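Local atomic coordinates of putative sugar kinase PH1459 (PDB entry 3GBU), a protein that binds ATP and probably transfers a phosphate group from it to a sugar such as fructose. Residues I188-E193 with A213-P218; V230-Y235 with F271-A276; I157-N162 with E180-L185. The protein carries 1 engineered substitution. All blocks are in the same frame, centred on the assembly; numbering follows the deposited sequence.

Interaction 1: residues I188-E193 with A213-P218. With ATP (adenosine-5'-triphosphate), chain E.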
loop_
_atom_site.group_PDB
_atom_site.type_symbol
_atom_site.label_atom_id
_atom_site.label_comp_id
_atom_site.label_asym_id
_atom_site.label_seq_id
_atom_site.Cartn_x
_atom_site.Cartn_y
_atom_site.Cartn_z
ATOM N N ILE A 188 27.475 -8.090 -17.557
ATOM C CA ILE A 188 26.297 -8.422 -18.349
ATOM C C ILE A 188 25.194 -7.371 -18.235
ATOM O O ILE A 188 24.699 -7.097 -17.145
ATOM C CB ILE A 188 25.746 -9.782 -17.899
ATOM C CG1 ILE A 188 26.839 -10.842 -18.067
ATOM C CG2 ILE A 188 24.483 -10.125 -18.677
ATOM C CD1 ILE A 188 26.713 -12.005 -17.117
ATOM N N VAL A 189 24.809 -6.785 -19.366
ATOM C CA VAL A 189 23.768 -5.768 -19.369
ATOM C C VAL A 189 22.575 -6.159 -20.246
ATOM O O VAL A 189 22.750 -6.651 -21.359
ATOM C CB VAL A 189 24.312 -4.397 -19.873
ATOM C CG1 VAL A 189 23.183 -3.362 -19.899
ATOM C CG2 VAL A 189 25.457 -3.924 -18.976
ATOM N N LYS A 190 21.371 -5.941 -19.730
ATOM C CA LYS A 190 20.145 -6.227 -20.463
ATOM C C LYS A 190 19.367 -4.922 -20.597
ATOM O O LYS A 190 19.309 -4.129 -19.661
ATOM C CB LYS A 190 19.286 -7.257 -19.719
ATOM C CG LYS A 190 17.908 -7.497 -20.360
ATOM C CD LYS A 190 17.101 -8.528 -19.569
ATOM C CE LYS A 190 15.646 -8.596 -20.013
ATOM N NZ LYS A 190 14.855 -7.378 -19.673
ATOM N N ALA A 191 18.780 -4.687 -21.762
ATOM C CA ALA A 191 18.001 -3.473 -21.956
ATOM C C ALA A 191 17.159 -3.555 -23.209
ATOM O O ALA A 191 17.501 -4.268 -24.150
ATOM C CB ALA A 191 18.925 -2.264 -22.036
ATOM N N SER A 192 16.048 -2.830 -23.211
ATOM C CA SER A 192 15.181 -2.801 -24.373
ATOM C C SER A 192 15.786 -1.784 -25.341
ATOM O O SER A 192 16.542 -0.902 -24.934
ATOM C CB SER A 192 13.774 -2.355 -23.980
ATOM O OG SER A 192 13.750 -0.976 -23.665
ATOM N N GLU A 193 15.460 -1.912 -26.622
ATOM C CA GLU A 193 15.983 -0.986 -27.620
ATOM C C GLU A 193 15.599 0.428 -27.200
ATOM O O GLU A 193 16.388 1.367 -27.317
ATOM C CB GLU A 193 15.387 -1.290 -28.998
ATOM C CG GLU A 193 16.103 -0.581 -30.132
ATOM C CD GLU A 193 15.352 -0.668 -31.449
ATOM O OE1 GLU A 193 16.014 -0.591 -32.505
ATOM O OE2 GLU A 193 14.104 -0.800 -31.428
ATOM N N ALA A 213 22.594 -7.661 -24.058
ATOM C CA ALA A 213 21.413 -8.254 -24.663
ATOM C C ALA A 213 20.410 -7.137 -24.840
ATOM O O ALA A 213 19.953 -6.545 -23.858
ATOM C CB ALA A 213 20.837 -9.350 -23.759
ATOM N N ILE A 214 20.100 -6.811 -26.089
ATOM C CA ILE A 214 19.134 -5.757 -26.354
ATOM C C ILE A 214 17.845 -6.421 -26.811
ATOM O O ILE A 214 17.844 -7.150 -27.802
ATOM C CB ILE A 214 19.607 -4.804 -27.466
ATOM C CG1 ILE A 214 21.000 -4.249 -27.148
ATOM C CG2 ILE A 214 18.602 -3.687 -27.636
ATOM C CD1 ILE A 214 21.100 -3.579 -25.816
ATOM N N THR A 215 16.752 -6.176 -26.094
ATOM C CA THR A 215 15.478 -6.780 -26.462
ATOM C C THR A 215 14.688 -5.903 -27.417
ATOM O O THR A 215 14.703 -4.678 -27.325
ATOM C CB THR A 215 14.616 -7.123 -25.203
ATOM O OG1 THR A 215 14.305 -5.938 -24.461
ATOM C CG2 THR A 215 15.374 -8.084 -24.306
ATOM N N LEU A 216 14.009 -6.549 -28.353
ATOM C CA LEU A 216 13.216 -5.849 -29.351
ATOM C C LEU A 216 11.752 -6.245 -29.190
ATOM O O LEU A 216 10.967 -6.190 -30.133
ATOM C CB LEU A 216 13.726 -6.215 -30.747
ATOM C CG LEU A 216 15.235 -6.007 -30.898
ATOM C CD1 LEU A 216 15.749 -6.661 -32.173
ATOM C CD2 LEU A 216 15.525 -4.513 -30.884
ATOM N N GLY A 217 11.399 -6.652 -27.979
ATOM C CA GLY A 217 10.034 -7.049 -27.696
ATOM C C GLY A 217 9.627 -8.335 -28.388
ATOM O O GLY A 217 10.383 -9.309 -28.403
ATOM N N PRO A 218 8.422 -8.366 -28.974
ATOM C CA PRO A 218 7.936 -9.560 -29.669
ATOM C C PRO A 218 8.758 -9.926 -30.904
ATOM O O PRO A 218 8.613 -11.024 -31.439
ATOM C CB PRO A 218 6.491 -9.196 -30.011
ATOM C CG PRO A 218 6.547 -7.708 -30.169
ATOM C CD PRO A 218 7.412 -7.291 -29.005
HETATM P PG ATP E . 10.106 -4.813 -20.039
HETATM O O1G ATP E . 9.822 -3.479 -20.668
HETATM O O2G ATP E . 10.604 -4.675 -18.613
HETATM O O3G ATP E . 8.919 -5.765 -20.167
HETATM P PB ATP E . 11.566 -6.914 -21.488
HETATM O O1B ATP E . 13.032 -7.218 -21.715
HETATM O O2B ATP E . 10.745 -7.756 -20.572
HETATM O O3B ATP E . 11.318 -5.405 -20.929
HETATM P PA ATP E . 9.961 -8.097 -23.613
HETATM O O1A ATP E . 8.996 -8.705 -22.612
HETATM O O2A ATP E . 9.407 -7.571 -24.899
HETATM O O3A ATP E . 10.851 -6.897 -22.940
HETATM O "O5'" ATP E . 11.142 -9.141 -23.948
HETATM C "C5'" ATP E . 11.332 -10.372 -23.243
HETATM C "C4'" ATP E . 11.696 -11.433 -24.283
HETATM O "O4'" ATP E . 10.608 -12.367 -24.303
HETATM C "C3'" ATP E . 11.771 -10.933 -25.728
HETATM O "O3'" ATP E . 13.056 -10.483 -26.099
HETATM C "C2'" ATP E . 11.313 -12.105 -26.531
HETATM O "O2'" ATP E . 12.381 -12.978 -26.908
HETATM C "C1'" ATP E . 10.320 -12.800 -25.633
HETATM N N9 ATP E . 8.957 -12.379 -26.107
HETATM C C8 ATP E . 8.196 -11.315 -25.725
HETATM N N7 ATP E . 7.012 -11.278 -26.396
HETATM C C5 ATP E . 6.998 -12.334 -27.226
HETATM C C6 ATP E . 6.072 -12.920 -28.227
HETATM N N6 ATP E . 4.888 -12.341 -28.474
HETATM N N1 ATP E . 6.459 -14.061 -28.889
HETATM C C2 ATP E . 7.657 -14.677 -28.662
HETATM N N3 ATP E . 8.549 -14.198 -27.765
HETATM C C4 ATP E . 8.280 -13.061 -27.032
HETATM O O HOH W 1 15.124 -5.796 -21.720
#
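Four backbone hydrogen bonds join Val189, Ala191 and Glu193 to Ala213 and Thr215, pairing strands 188-192 and 211-215 in parallel as neighbours in a beta-alpha-beta unit of the ribokinase-like fold. Ala191 uses both its N and its O toward this one neighbour: N gives to Ala213 O at 3.0 Å, and O receives Thr215 N at 2.8 Å. The last bond, Glu193 N to Thr215 O, ties the start of helix 193-200 to the end of the neighbouring strand.

Apolar contact is modest. Ile214 CG2 lies 4.2 Å from Glu193 CB, while Leu216 CD2 rests against Glu193 CB at 3.7 Å.

The polar chemistry gathers on the face bearing Lys190, Ala213 and Thr215. Lys190 runs extended until chi4 (-69°) bends NZ onto ATP O1B, 2.7 Å away. One water, accepting from Lys190 NZ and donating to O1B, also hydrogen-bonds Thr215 OG1 at 2.9 Å, so both strands reach the same phosphate oxygen. Asp160, on strand 156-160, forms a salt bridge with the same ammonium. A methionine in place of Lys190 would probably leave the beta-phosphate without this charged partner and Asp160 without its counter-ion. Bonded to both Asp160 and the phosphate oxygen, the ammonium is probably held in place to offset phosphate charge.

Interaction 2: residues V230-Y235 with F271-A276. With ATP (adenosine-5'-triphosphate), chain E.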
loop_
_atom_site.group_PDB
_atom_site.type_symbol
_atom_site.label_atom_id
_atom_site.label_comp_id
_atom_site.label_asym_id
_atom_site.label_seq_id
_atom_site.Cartn_x
_atom_site.Cartn_y
_atom_site.Cartn_z
ATOM N N VAL A 230 24.707 -11.011 -32.777
ATOM C CA VAL A 230 23.907 -12.175 -33.128
ATOM C C VAL A 230 22.448 -11.814 -32.934
ATOM O O VAL A 230 22.002 -11.593 -31.807
ATOM C CB VAL A 230 24.235 -13.384 -32.238
ATOM C CG1 VAL A 230 23.250 -14.514 -32.510
ATOM C CG2 VAL A 230 25.647 -13.853 -32.514
ATOM N N ASP A 231 21.713 -11.738 -34.038
ATOM C CA ASP A 231 20.301 -11.402 -33.979
ATOM C C ASP A 231 19.482 -12.673 -33.847
ATOM O O ASP A 231 19.641 -13.610 -34.626
ATOM C CB ASP A 231 19.880 -10.619 -35.222
ATOM C CG ASP A 231 20.612 -9.295 -35.345
ATOM O OD1 ASP A 231 20.707 -8.572 -34.329
ATOM O OD2 ASP A 231 21.088 -8.972 -36.457
ATOM N N VAL A 232 18.615 -12.692 -32.840
ATOM C CA VAL A 232 17.772 -13.841 -32.563
ATOM C C VAL A 232 16.302 -13.483 -32.682
ATOM O O VAL A 232 15.723 -12.874 -31.777
ATOM C CB VAL A 232 18.020 -14.389 -31.140
ATOM C CG1 VAL A 232 17.153 -15.620 -30.899
ATOM C CG2 VAL A 232 19.494 -14.728 -30.958
ATOM N N PRO A 233 15.676 -13.854 -33.808
ATOM C CA PRO A 233 14.257 -13.564 -34.019
ATOM C C PRO A 233 13.416 -14.398 -33.052
ATOM O O PRO A 233 13.791 -15.518 -32.705
ATOM C CB PRO A 233 14.045 -13.951 -35.480
ATOM C CG PRO A 233 15.035 -15.069 -35.676
ATOM C CD PRO A 233 16.260 -14.545 -34.970
ATOM N N SER A 234 12.287 -13.852 -32.615
ATOM C CA SER A 234 11.413 -14.547 -31.670
ATOM C C SER A 234 10.882 -15.868 -32.189
ATOM O O SER A 234 10.679 -16.028 -33.391
ATOM C CB SER A 234 10.213 -13.674 -31.308
ATOM O OG SER A 234 9.411 -13.395 -32.444
ATOM N N TYR A 235 10.671 -16.811 -31.275
ATOM C CA TYR A 235 10.102 -18.105 -31.629
ATOM C C TYR A 235 8.704 -17.793 -32.124
ATOM O O TYR A 235 8.114 -16.791 -31.728
ATOM C CB TYR A 235 9.979 -19.009 -30.402
ATOM C CG TYR A 235 11.112 -19.977 -30.233
ATOM C CD1 TYR A 235 11.176 -21.144 -30.991
ATOM C CD2 TYR A 235 12.131 -19.722 -29.327
ATOM C CE1 TYR A 235 12.235 -22.038 -30.843
ATOM C CE2 TYR A 235 13.192 -20.600 -29.173
ATOM C CZ TYR A 235 13.242 -21.755 -29.925
ATOM O OH TYR A 235 14.293 -22.629 -29.736
ATOM N N PHE A 271 18.637 -20.915 -26.347
ATOM C CA PHE A 271 18.133 -21.276 -25.030
ATOM C C PHE A 271 17.269 -20.154 -24.450
ATOM O O PHE A 271 16.158 -20.404 -23.984
ATOM C CB PHE A 271 19.291 -21.582 -24.079
ATOM C CG PHE A 271 18.845 -21.956 -22.702
ATOM C CD1 PHE A 271 18.108 -23.115 -22.488
ATOM C CD2 PHE A 271 19.127 -21.130 -21.618
ATOM C CE1 PHE A 271 17.656 -23.444 -21.214
ATOM C CE2 PHE A 271 18.680 -21.449 -20.348
ATOM C CZ PHE A 271 17.942 -22.610 -20.143
ATOM N N ALA A 272 17.771 -18.920 -24.494
ATOM C CA ALA A 272 17.024 -17.787 -23.960
ATOM C C ALA A 272 15.709 -17.589 -24.708
ATOM O O ALA A 272 14.661 -17.354 -24.095
ATOM C CB ALA A 272 17.864 -16.517 -24.031
ATOM N N ASN A 273 15.773 -17.681 -26.032
ATOM C CA ASN A 273 14.593 -17.520 -26.876
ATOM C C ASN A 273 13.525 -18.565 -26.502
ATOM O O ASN A 273 12.353 -18.232 -26.341
ATOM C CB ASN A 273 14.999 -17.650 -28.353
ATOM C CG ASN A 273 13.984 -17.034 -29.297
ATOM O OD1 ASN A 273 13.258 -16.108 -28.928
ATOM N ND2 ASN A 273 13.942 -17.528 -30.530
ATOM N N LEU A 274 13.941 -19.820 -26.359
ATOM C CA LEU A 274 13.030 -20.903 -25.986
ATOM C C LEU A 274 12.351 -20.619 -24.640
ATOM O O LEU A 274 11.128 -20.725 -24.517
ATOM C CB LEU A 274 13.790 -22.236 -25.895
ATOM C CG LEU A 274 12.964 -23.451 -25.433
ATOM C CD1 LEU A 274 11.907 -23.811 -26.479
ATOM C CD2 LEU A 274 13.880 -24.633 -25.206
ATOM N N VAL A 275 13.144 -20.252 -23.635
ATOM C CA VAL A 275 12.603 -19.972 -22.304
ATOM C C VAL A 275 11.637 -18.796 -22.335
ATOM O O VAL A 275 10.567 -18.852 -21.727
ATOM C CB VAL A 275 13.738 -19.695 -21.274
ATOM C CG1 VAL A 275 13.146 -19.291 -19.909
ATOM C CG2 VAL A 275 14.602 -20.947 -21.121
ATOM N N ALA A 276 11.997 -17.743 -23.059
ATOM C CA ALA A 276 11.137 -16.566 -23.160
ATOM C C ALA A 276 9.808 -16.888 -23.849
ATOM O O ALA A 276 8.730 -16.544 -23.343
ATOM C CB ALA A 276 11.860 -15.458 -23.916
HETATM P PG ATP E . 10.106 -4.813 -20.039
HETATM O O1G ATP E . 9.822 -3.479 -20.668
HETATM O O2G ATP E . 10.604 -4.675 -18.613
HETATM O O3G ATP E . 8.919 -5.765 -20.167
HETATM P PB ATP E . 11.566 -6.914 -21.488
HETATM O O1B ATP E . 13.032 -7.218 -21.715
HETATM O O2B ATP E . 10.745 -7.756 -20.572
HETATM O O3B ATP E . 11.318 -5.405 -20.929
HETATM P PA ATP E . 9.961 -8.097 -23.613
HETATM O O1A ATP E . 8.996 -8.705 -22.612
HETATM O O2A ATP E . 9.407 -7.571 -24.899
HETATM O O3A ATP E . 10.851 -6.897 -22.940
HETATM O "O5'" ATP E . 11.142 -9.141 -23.948
HETATM C "C5'" ATP E . 11.332 -10.372 -23.243
HETATM C "C4'" ATP E . 11.696 -11.433 -24.283
HETATM O "O4'" ATP E . 10.608 -12.367 -24.303
HETATM C "C3'" ATP E . 11.771 -10.933 -25.728
HETATM O "O3'" ATP E . 13.056 -10.483 -26.099
HETATM C "C2'" ATP E . 11.313 -12.105 -26.531
HETATM O "O2'" ATP E . 12.381 -12.978 -26.908
HETATM C "C1'" ATP E . 10.320 -12.800 -25.633
HETATM N N9 ATP E . 8.957 -12.379 -26.107
HETATM C C8 ATP E . 8.196 -11.315 -25.725
HETATM N N7 ATP E . 7.012 -11.278 -26.396
HETATM C C5 ATP E . 6.998 -12.334 -27.226
HETATM C C6 ATP E . 6.072 -12.920 -28.227
HETATM N N6 ATP E . 4.888 -12.341 -28.474
HETATM N N1 ATP E . 6.459 -14.061 -28.889
HETATM C C2 ATP E . 7.657 -14.677 -28.662
HETATM N N3 ATP E . 8.549 -14.198 -27.765
HETATM C C4 ATP E . 8.280 -13.061 -27.032
#
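Tyr235 lays its ring obliquely across the amide of Asn273, beside strand 228-233, an edge strand within the chain of the large sheet in this ribokinase-like fold, and helix 265-279. The closest approach in that pair is Tyr235 CD2 to Asn273 ND2, 3.1 Å, with ring and amide planes 28° apart. The same ring turns its edge to the helix backbone, CE2 standing 3.0 Å from Leu274 N, and touches Leu274 CB as well. Val232 CG1 also packs against the amide, 3.8 Å from Asn273 ND2. The one hydrogen bond across the contact runs from Asn273 ND2 to Pro233 O; at 3.0 Å but with an N-H...O angle of only 125°, it is weak. Asn273 can serve all these neighbours because CG stands anti to the backbone N (chi1 -160°), carrying the amide from the helix toward the segment 230-235.

A second shell steadies the pieces. Glu299 hydrogen-bonds Tyr235 OH at the far end of the ring, and Phe221 of the adjoining strand packs on both Val232 and Asn273. Ser234 OG is bonded to Pro218, tying residue 234 to the segment 213-218 that also lines the nucleotide.

The two segments together border the ATP: Ser234 CB lies 3.8 Å from C2 of the adenine, and Ala276 CB comes within 3.4 Å of the ribose O4'.

Interaction 3: residues I157-N162 with E180-L185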
loop_
_atom_site.group_PDB
_atom_site.type_symbol
_atom_site.label_atom_id
_atom_site.label_comp_id
_atom_site.label_asym_id
_atom_site.label_seq_id
_atom_site.Cartn_x
_atom_site.Cartn_y
_atom_site.Cartn_z
ATOM N N ILE A 157 28.895 -9.613 -12.893
ATOM C CA ILE A 157 27.840 -8.695 -12.512
ATOM C C ILE A 157 26.827 -8.549 -13.643
ATOM O O ILE A 157 27.203 -8.273 -14.780
ATOM C CB ILE A 157 28.429 -7.311 -12.177
ATOM C CG1 ILE A 157 29.515 -7.454 -11.100
ATOM C CG2 ILE A 157 27.315 -6.363 -11.753
ATOM C CD1 ILE A 157 29.039 -8.067 -9.799
ATOM N N ALA A 158 25.546 -8.738 -13.333
ATOM C CA ALA A 158 24.497 -8.617 -14.347
ATOM C C ALA A 158 23.550 -7.479 -13.976
ATOM O O ALA A 158 23.101 -7.383 -12.832
ATOM C CB ALA A 158 23.719 -9.933 -14.471
ATOM N N PHE A 159 23.246 -6.629 -14.950
ATOM C CA PHE A 159 22.371 -5.491 -14.723
ATOM C C PHE A 159 21.282 -5.341 -15.777
ATOM O O PHE A 159 21.572 -5.241 -16.963
ATOM C CB PHE A 159 23.212 -4.204 -14.674
ATOM C CG PHE A 159 22.422 -2.969 -14.324
ATOM C CD1 PHE A 159 21.803 -2.852 -13.078
ATOM C CD2 PHE A 159 22.293 -1.925 -15.239
ATOM C CE1 PHE A 159 21.069 -1.717 -12.746
ATOM C CE2 PHE A 159 21.565 -0.790 -14.922
ATOM C CZ PHE A 159 20.948 -0.681 -13.669
ATOM N N ASP A 160 20.027 -5.343 -15.336
ATOM C CA ASP A 160 18.891 -5.143 -16.232
ATOM C C ASP A 160 18.503 -3.668 -16.064
ATOM O O ASP A 160 17.972 -3.279 -15.026
ATOM C CB ASP A 160 17.703 -6.027 -15.824
ATOM C CG ASP A 160 16.512 -5.886 -16.775
ATOM O OD1 ASP A 160 16.365 -4.825 -17.412
ATOM O OD2 ASP A 160 15.708 -6.830 -16.882
ATOM N N VAL A 161 18.759 -2.848 -17.075
ATOM C CA VAL A 161 18.448 -1.422 -16.989
ATOM C C VAL A 161 17.058 -1.131 -16.413
ATOM O O VAL A 161 16.906 -0.198 -15.617
ATOM C CB VAL A 161 18.617 -0.738 -18.363
ATOM C CG1 VAL A 161 18.047 0.675 -18.335
ATOM C CG2 VAL A 161 20.095 -0.687 -18.712
ATOM N N ASN A 162 16.065 -1.927 -16.817
ATOM C CA ASN A 162 14.682 -1.807 -16.336
ATOM C C ASN A 162 14.301 -0.368 -15.943
ATOM O O ASN A 162 14.000 -0.076 -14.786
ATOM C CB ASN A 162 14.498 -2.767 -15.147
ATOM C CG ASN A 162 13.042 -3.007 -14.802
ATOM O OD1 ASN A 162 12.179 -3.017 -15.686
ATOM N ND2 ASN A 162 12.759 -3.223 -13.513
ATOM N N GLU A 180 24.571 4.943 -15.480
ATOM C CA GLU A 180 25.848 4.841 -16.157
ATOM C C GLU A 180 26.864 4.129 -15.272
ATOM O O GLU A 180 27.608 3.280 -15.759
ATOM C CB GLU A 180 26.354 6.230 -16.542
ATOM C CG GLU A 180 27.762 6.232 -17.108
ATOM C CD GLU A 180 28.089 7.531 -17.812
ATOM O OE1 GLU A 180 27.889 8.607 -17.204
ATOM O OE2 GLU A 180 28.540 7.472 -18.977
ATOM N N GLU A 181 26.891 4.468 -13.980
ATOM C CA GLU A 181 27.818 3.820 -13.045
ATOM C C GLU A 181 27.548 2.322 -12.968
ATOM O O GLU A 181 28.478 1.513 -12.953
ATOM C CB GLU A 181 27.684 4.400 -11.634
ATOM C CG GLU A 181 28.291 5.781 -11.442
ATOM C CD GLU A 181 28.215 6.247 -9.991
ATOM O OE1 GLU A 181 28.739 5.531 -9.098
ATOM O OE2 GLU A 181 27.632 7.328 -9.748
ATOM N N SER A 182 26.264 1.972 -12.900
ATOM C CA SER A 182 25.828 0.582 -12.823
ATOM C C SER A 182 26.215 -0.208 -14.073
ATOM O O SER A 182 26.637 -1.359 -13.986
ATOM C CB SER A 182 24.308 0.517 -12.634
ATOM O OG SER A 182 23.912 1.137 -11.421
ATOM N N ILE A 183 26.060 0.415 -15.235
ATOM C CA ILE A 183 26.396 -0.230 -16.496
ATOM C C ILE A 183 27.896 -0.483 -16.594
ATOM O O ILE A 183 28.324 -1.560 -17.012
ATOM C CB ILE A 183 25.934 0.629 -17.688
ATOM C CG1 ILE A 183 24.403 0.701 -17.688
ATOM C CG2 ILE A 183 26.468 0.048 -19.000
ATOM C CD1 ILE A 183 23.808 1.647 -18.719
ATOM N N LYS A 184 28.691 0.504 -16.197
ATOM C CA LYS A 184 30.138 0.360 -16.247
ATOM C C LYS A 184 30.633 -0.668 -15.246
ATOM O O LYS A 184 31.736 -1.184 -15.374
ATOM C CB LYS A 184 30.817 1.707 -16.001
ATOM C CG LYS A 184 30.568 2.722 -17.115
ATOM C CD LYS A 184 31.352 4.012 -16.878
ATOM C CE LYS A 184 31.104 5.035 -17.979
ATOM N NZ LYS A 184 31.881 6.283 -17.753
ATOM N N LEU A 185 29.813 -0.967 -14.248
ATOM C CA LEU A 185 30.179 -1.961 -13.245
ATOM C C LEU A 185 29.785 -3.381 -13.675
ATOM O O LEU A 185 30.273 -4.366 -13.119
ATOM C CB LEU A 185 29.483 -1.650 -11.917
ATOM C CG LEU A 185 30.137 -0.667 -10.942
ATOM C CD1 LEU A 185 29.305 -0.605 -9.679
ATOM C CD2 LEU A 185 31.553 -1.121 -10.610
#
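Phe159 offers one ring face to Ser182, and this CH-pi contact is the tight centre of the packing between strand 156-160 and helix 172-185. Ser182 CB sits 3.8 Å from the ring centroid and only 13° off the normal, almost squarely above the middle of the ring. A chi1 of -175° places the Phe159 ring opposite the backbone N, directed at the helix. Over the opposite face lies Val161 N, so the second face is met, toward its rim, by the ring's own chain. Ser182 OG takes no part in a bond across the contact; it hydrogen-bonds Val178 O one turn back along the helix, which leaves CB as the group turned to the ring. Nearer the strand's start, Ile157 CB packs against Leu185 O at 3.6 Å, an oxygen that also accepts a hydrogen bond from Lys152.

The fit slackens toward Ile183. Its side chain crosses Phe159 at about a right angle, CG1 lying 4.2 Å from CD2 of the ring, and its CD1 meets Val161 CG2 at a still looser 4.4 Å. On the solvent side of the helix, Lys184 NZ and Glu180 OE2 form only a long salt bridge of 3.8 Å.

Short segment axes 8.3 Å apart and 142° from parallel fit the return helix of a beta-alpha-beta crossover. With no hydrogen bond between the segments, helix and strand are held by CH-pi and other van der Waals contact; the polar atoms at the interface find their partners elsewhere, the serine hydroxyl within its own helix and Leu185 O at Lys152.

In the fold
Interactions 3, 1 and 2 follow one another along the chain, and all reach the same large sheet. Interactions 3 and 1, with centres 13 Å apart, are joined directly: Ile188 O lies 2.7 Å from Phe159 N, a probable hydrogen bond between neighbouring strands. Interactions 1 and 2 have centres 11 Å apart and touch through the bond between Pro218 and Ser234. Both contact ATP, interaction 1 chiefly at the phosphates and interaction 2 at the adenine and ribose. Interaction 3 stands further back, the side chain of Val161 about 9 Å from the nucleotide, although Asn162 touches it. The centres of interactions 2 and 3 are 22 Å apart.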